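Local coordinates for galacto-N-biose/lacto-N-biose I transporter substrate-binding protein (Bifidobacterium longum, PDB 2Z8F), which binds galacto-N-biose and lacto-N-biose units of mucin-type and milk glycans and probably delivers them to its ABC transporter, at residues E148-Q151 with E155-A158; P86-F89 with L93-D96; S183-A188 with D276-A281. All coordinates share one frame; numbering follows the deposited sequence.

Contact 1: residues E148-Q151 with E155-A158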
# COMPACT_ATOMS: atom_id res chain seq x y z
N GLU A 148 8.71 24.48 10.46
CA GLU A 148 9.44 23.53 9.63
C GLU A 148 8.90 22.17 10.01
O GLU A 148 8.49 21.99 11.17
CB GLU A 148 10.94 23.57 9.96
CG GLU A 148 11.33 22.43 10.89
CD GLU A 148 12.68 22.55 11.54
OE1 GLU A 148 12.70 22.80 12.77
OE2 GLU A 148 13.71 22.37 10.85
N ILE A 149 8.91 21.20 9.10
CA ILE A 149 8.66 19.81 9.48
C ILE A 149 9.84 19.32 10.34
O ILE A 149 10.97 19.29 9.87
CB ILE A 149 8.46 18.91 8.23
CG1 ILE A 149 7.23 19.35 7.42
CG2 ILE A 149 8.32 17.42 8.61
CD1 ILE A 149 5.96 19.44 8.19
N PRO A 150 9.58 18.99 11.61
CA PRO A 150 10.66 18.54 12.51
C PRO A 150 11.36 17.32 11.91
O PRO A 150 10.69 16.41 11.44
CB PRO A 150 9.90 18.17 13.78
CG PRO A 150 8.68 19.12 13.75
CD PRO A 150 8.27 19.01 12.30
N GLN A 151 12.69 17.28 11.89
CA GLN A 151 13.33 16.15 11.18
C GLN A 151 13.87 15.01 12.04
O GLN A 151 14.27 13.97 11.50
CB GLN A 151 14.39 16.62 10.18
CG GLN A 151 13.81 17.35 8.95
CD GLN A 151 12.83 16.48 8.15
OE1 GLN A 151 11.61 16.69 8.19
NE2 GLN A 151 13.36 15.50 7.45
N GLU A 155 12.43 16.07 18.12
CA GLU A 155 11.88 17.38 17.77
C GLU A 155 10.42 17.23 17.35
O GLU A 155 9.59 18.10 17.67
CB GLU A 155 12.70 18.05 16.66
CG GLU A 155 12.12 19.39 16.21
CD GLU A 155 13.15 20.52 16.21
OE1 GLU A 155 13.92 20.62 17.20
OE2 GLU A 155 13.18 21.30 15.23
N PHE A 156 10.13 16.15 16.63
CA PHE A 156 8.74 15.87 16.21
C PHE A 156 7.83 15.65 17.41
O PHE A 156 6.71 16.20 17.48
CB PHE A 156 8.66 14.67 15.27
CG PHE A 156 7.30 14.50 14.67
CD1 PHE A 156 7.04 15.02 13.42
CD2 PHE A 156 6.28 13.87 15.37
CE1 PHE A 156 5.77 14.88 12.85
CE2 PHE A 156 5.00 13.73 14.81
CZ PHE A 156 4.76 14.24 13.56
N ILE A 157 8.27 14.82 18.34
CA ILE A 157 7.50 14.53 19.55
C ILE A 157 7.21 15.82 20.35
O ILE A 157 6.08 16.02 20.79
CB ILE A 157 8.20 13.43 20.40
CG1 ILE A 157 8.14 12.08 19.67
CG2 ILE A 157 7.56 13.32 21.80
CD1 ILE A 157 9.11 11.00 20.19
N ALA A 158 8.20 16.70 20.48
CA ALA A 158 8.01 18.00 21.15
C ALA A 158 6.93 18.84 20.46
O ALA A 158 6.04 19.39 21.12
CB ALA A 158 9.36 18.78 21.24
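E148 faces E155 across the contact, carboxylate against carboxylate. E148 reaches out past CG in a stretched conformation and crosses the side chain of E155 at about a right angle, and its OE1 stops 2.9 Å from OE2 of E155. The two acid planes are turned 61° apart and no hydrogen bond joins the oxygens. Two negative charges this close would repel, so one of the acids may have a raised pKa; solvent probably screens the pair, since both residues lie at the surface.

The I149 side chain packs on Y134 and Y136 of strand 132-137.

P150 carries the apolar part of the contact. Its ring points at the first turn of helix 153-165, where CB meets two successive residues: it lies 3.5 Å from CG of E155 and equally 3.5 Å from the backbone N of F156. Further along the ring, CG of P150 rests 4.1 Å from CA of F156. The E155 side chain comes alongside the proline because its CG stands anti to the backbone N (chi1 177°); a bend at the next bond then carries the carboxylate over to E148. Of the F156 side chain, CB comes nearest P150, 4.0 Å from CB of the proline, while the ring extends into the interior against F215, I170 and M171.

Q151 brings the chain to T152, and OG1 of T152 accepts a hydrogen bond from the N-H of E155. The result is a loop-to-helix junction in an alpha/beta lobe of the solute-binding-protein fold, with a proline packed against the opening of the helix that follows.

Contact 2: residues P86-F89 with L93-D96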
# COMPACT_ATOMS: atom_id res chain seq x y z
N PRO A 86 3.70 -13.70 -2.66
CA PRO A 86 4.34 -14.94 -2.20
C PRO A 86 3.33 -15.89 -1.54
O PRO A 86 3.37 -17.10 -1.76
CB PRO A 86 5.43 -14.43 -1.22
CG PRO A 86 5.74 -13.03 -1.70
CD PRO A 86 4.33 -12.51 -2.04
N GLU A 87 2.38 -15.34 -0.80
CA GLU A 87 1.36 -16.14 -0.13
C GLU A 87 0.48 -16.89 -1.13
O GLU A 87 0.28 -18.10 -1.03
CB GLU A 87 0.51 -15.24 0.74
CG GLU A 87 -0.50 -15.97 1.61
CD GLU A 87 -1.03 -15.10 2.74
OE1 GLU A 87 -0.35 -14.14 3.18
OE2 GLU A 87 -2.14 -15.37 3.19
N VAL A 88 -0.05 -16.17 -2.13
CA VAL A 88 -0.94 -16.82 -3.06
C VAL A 88 -0.19 -17.75 -4.02
O VAL A 88 -0.75 -18.73 -4.49
CB VAL A 88 -1.87 -15.82 -3.80
CG1 VAL A 88 -2.80 -15.15 -2.81
CG2 VAL A 88 -1.07 -14.80 -4.61
N PHE A 89 1.08 -17.45 -4.27
CA PHE A 89 1.93 -18.37 -5.03
C PHE A 89 2.05 -19.69 -4.27
O PHE A 89 1.83 -20.77 -4.83
CB PHE A 89 3.33 -17.78 -5.25
CG PHE A 89 4.34 -18.81 -5.67
CD1 PHE A 89 4.49 -19.16 -7.01
CD2 PHE A 89 5.11 -19.47 -4.72
CE1 PHE A 89 5.42 -20.14 -7.39
CE2 PHE A 89 6.04 -20.44 -5.09
CZ PHE A 89 6.20 -20.77 -6.42
N LEU A 93 -2.13 -20.69 -6.37
CA LEU A 93 -3.23 -19.97 -7.02
C LEU A 93 -2.85 -19.24 -8.32
O LEU A 93 -3.72 -18.72 -9.02
CB LEU A 93 -3.88 -18.99 -6.05
CG LEU A 93 -4.30 -19.53 -4.68
CD1 LEU A 93 -4.88 -18.38 -3.88
CD2 LEU A 93 -5.31 -20.69 -4.82
N LEU A 94 -1.55 -19.19 -8.63
CA LEU A 94 -1.07 -18.41 -9.77
C LEU A 94 -0.65 -19.26 -10.96
O LEU A 94 -0.38 -20.46 -10.81
CB LEU A 94 0.12 -17.54 -9.34
CG LEU A 94 -0.12 -16.68 -8.09
CD1 LEU A 94 1.05 -15.77 -7.81
CD2 LEU A 94 -1.40 -15.85 -8.23
N GLN A 95 -0.57 -18.61 -12.12
CA GLN A 95 -0.06 -19.22 -13.35
C GLN A 95 1.23 -18.54 -13.80
O GLN A 95 1.29 -17.31 -13.91
CB GLN A 95 -1.11 -19.09 -14.46
CG GLN A 95 -0.69 -19.84 -15.69
CD GLN A 95 -1.74 -19.91 -16.78
OE1 GLN A 95 -1.40 -20.05 -17.94
NE2 GLN A 95 -3.02 -19.83 -16.42
N ASP A 96 2.27 -19.34 -14.05
CA ASP A 96 3.53 -18.86 -14.59
C ASP A 96 3.29 -18.25 -15.97
O ASP A 96 2.85 -18.95 -16.89
CB ASP A 96 4.49 -20.06 -14.69
CG ASP A 96 5.82 -19.72 -15.34
OD1 ASP A 96 5.98 -18.60 -15.84
OD2 ASP A 96 6.70 -20.63 -15.39
O HOH W 1 0.92 -20.46 -7.60
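V88 and L93 meet where helix 85-90 ends, in one lobe of the solute-binding-protein fold, and are joined by a six-to-one backbone bond: N of L93 donates to O of V88 over 3.0 Å. The bond is nearly straight, with 162° at the hydrogen. An apolar clasp accompanies it, and the V88 side chain runs through its middle. CB of V88 lies 4.0 Å from CD1 of L93, and CG1 keeps to that same methyl. CG2 branches off between the backbone N and the carbonyl carbon (chi1 -64°, measured to CG1) to meet the other leucine, 3.8 Å from CD2 of L94. Both methyls of L94 are thus engaged, for its CD1 is set against the helix backbone, 3.9 Å from CA of F89. Replacing L94 with an alanine removes CG and both methyls and is likely to open a gap beside CG2 of V88 and the F89 backbone.

Backbone bonds of L93 with K296 and of Q95 with V294 dock the loop beside strand 290-294, while I62 of helix 61-71 packs on V88. A water completes the turn: it donates to O of F89 at 2.9 Å and accepts from N of L94 at 3.0 Å.

Contact 3: residues S183-A188 with D276-A281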
# COMPACT_ATOMS: atom_id res chain seq x y z
N SER A 183 4.58 -1.86 9.50
CA SER A 183 5.57 -2.74 8.87
C SER A 183 6.41 -1.95 7.85
O SER A 183 7.65 -2.07 7.81
CB SER A 183 4.91 -3.94 8.19
OG SER A 183 4.09 -3.54 7.11
N GLY A 184 5.75 -1.10 7.07
CA GLY A 184 6.48 -0.33 6.05
C GLY A 184 7.44 0.67 6.67
O GLY A 184 8.57 0.85 6.19
N LEU A 185 7.01 1.35 7.74
CA LEU A 185 7.87 2.33 8.43
C LEU A 185 9.08 1.65 9.04
O LEU A 185 10.22 2.11 8.88
CB LEU A 185 7.06 3.06 9.52
CG LEU A 185 5.92 3.93 8.95
CD1 LEU A 185 5.12 4.41 10.14
CD2 LEU A 185 6.47 5.12 8.19
N ALA A 186 8.85 0.54 9.74
CA ALA A 186 9.97 -0.23 10.30
C ALA A 186 10.87 -0.78 9.18
O ALA A 186 12.11 -0.72 9.27
CB ALA A 186 9.45 -1.36 11.17
N GLY A 187 10.25 -1.23 8.09
CA GLY A 187 10.94 -1.90 6.97
C GLY A 187 11.80 -0.97 6.13
O GLY A 187 12.67 -1.43 5.36
N ALA A 188 11.58 0.33 6.30
CA ALA A 188 12.29 1.35 5.51
C ALA A 188 13.80 1.17 5.69
O ALA A 188 14.57 1.42 4.77
CB ALA A 188 11.87 2.73 5.96
N ASP A 276 13.06 11.80 9.74
CA ASP A 276 13.84 10.71 10.28
C ASP A 276 13.26 10.29 11.63
O ASP A 276 13.92 10.41 12.68
CB ASP A 276 15.31 11.12 10.37
CG ASP A 276 16.21 9.97 10.72
OD1 ASP A 276 15.79 8.82 10.55
OD2 ASP A 276 17.34 10.22 11.19
N TRP A 277 12.01 9.84 11.61
CA TRP A 277 11.28 9.58 12.86
C TRP A 277 11.25 8.12 13.30
O TRP A 277 10.85 7.83 14.45
CB TRP A 277 9.83 10.10 12.78
CG TRP A 277 9.73 11.49 12.27
CD1 TRP A 277 10.57 12.54 12.55
CD2 TRP A 277 8.73 12.01 11.39
NE1 TRP A 277 10.17 13.66 11.86
CE2 TRP A 277 9.03 13.37 11.15
CE3 TRP A 277 7.61 11.44 10.75
CZ2 TRP A 277 8.26 14.18 10.31
CZ3 TRP A 277 6.84 12.26 9.90
CH2 TRP A 277 7.18 13.61 9.69
N PHE A 278 11.65 7.22 12.39
CA PHE A 278 11.42 5.79 12.53
C PHE A 278 12.70 4.97 12.46
O PHE A 278 12.64 3.77 12.20
CB PHE A 278 10.44 5.31 11.42
CG PHE A 278 9.21 6.17 11.30
CD1 PHE A 278 8.16 6.05 12.21
CD2 PHE A 278 9.10 7.10 10.26
CE1 PHE A 278 7.03 6.85 12.11
CE2 PHE A 278 7.99 7.92 10.15
CZ PHE A 278 6.94 7.80 11.08
N GLY A 279 13.84 5.62 12.69
CA GLY A 279 15.13 4.93 12.44
C GLY A 279 15.36 4.66 10.95
O GLY A 279 16.18 3.80 10.59
N ASN A 280 14.61 5.38 10.11
CA ASN A 280 14.55 5.12 8.66
C ASN A 280 15.70 5.74 7.87
O ASN A 280 15.87 5.43 6.69
CB ASN A 280 13.19 5.57 8.08
CG ASN A 280 12.77 6.96 8.53
OD1 ASN A 280 12.73 7.27 9.73
ND2 ASN A 280 12.44 7.81 7.56
N ALA A 281 16.47 6.63 8.52
CA ALA A 281 17.70 7.22 7.95
C ALA A 281 17.55 7.70 6.50
O ALA A 281 18.33 7.34 5.62
CB ALA A 281 18.86 6.24 8.07
O HOH W 2 12.92 2.33 9.74
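L185 and F278 bring their CA atoms within 6.4 Å, and A188 and N280 within 5.4 Å, as the C-terminal part of helix 178-187 settles against the loop between strands 269-273 and 290-294. The contact is buried in the core of one lobe of the solute-binding-protein fold, and joins parts of the chain almost ninety residues apart.

L185 lies over one face of the F278 ring with both its methyls. CD2 makes a CH-pi contact, 3.9 Å from the ring centroid and 16° off its normal, while CD1 lies over the same face near the opposite rim, 3.7 Å from CE1. The other face of F278 is covered by CB of its own neighbour W277, so the phenyl is held between the leucine methyls and that CB, which probably limits its tilt. Beyond the two segments, F215 meets F278 edge-to-face and Y216 packs on both L185 and F278, both residues coming from helix 207-221.

Toward the end of the helix, CB of A188 touches CB of N280 at 3.8 Å. The rest of N280 serves its own loop: CG stands between the backbone N and the carbonyl carbon (chi1 48°), which folds the amide back until OD1 accepts the N-H of F278 at 2.9 Å, from a direction tilted out of the carbonyl plane. ND2 holds O of G275 and O of K283, so the buried amide is engaged at both ends. Between the backbones, one water lies 2.8 Å from O of L185 and 2.9 Å from O of F278, able to donate to either, though more acceptors than protons are within its reach.

In the fold
Contacts 1 and 3 adjoin, their centres 16 Å apart, and W277 joins them: its NE1 is probably hydrogen-bonded to O of P150 (2.8 Å), and its ring packs on F156 and I149. A probable backbone bond from N of D276 to O of Q151 adds to the join. Contact 2 stands apart in the other lobe, its centre about 43 Å from that of contact 1 and 29 Å from that of contact 3. The bound glycan lies between the lobes: the side chain of V88 is about 12 Å and that of L185 about 13 Å from its N-acetylglucosamine, so contacts 2 and 3 lie behind the pocket rather than lining it.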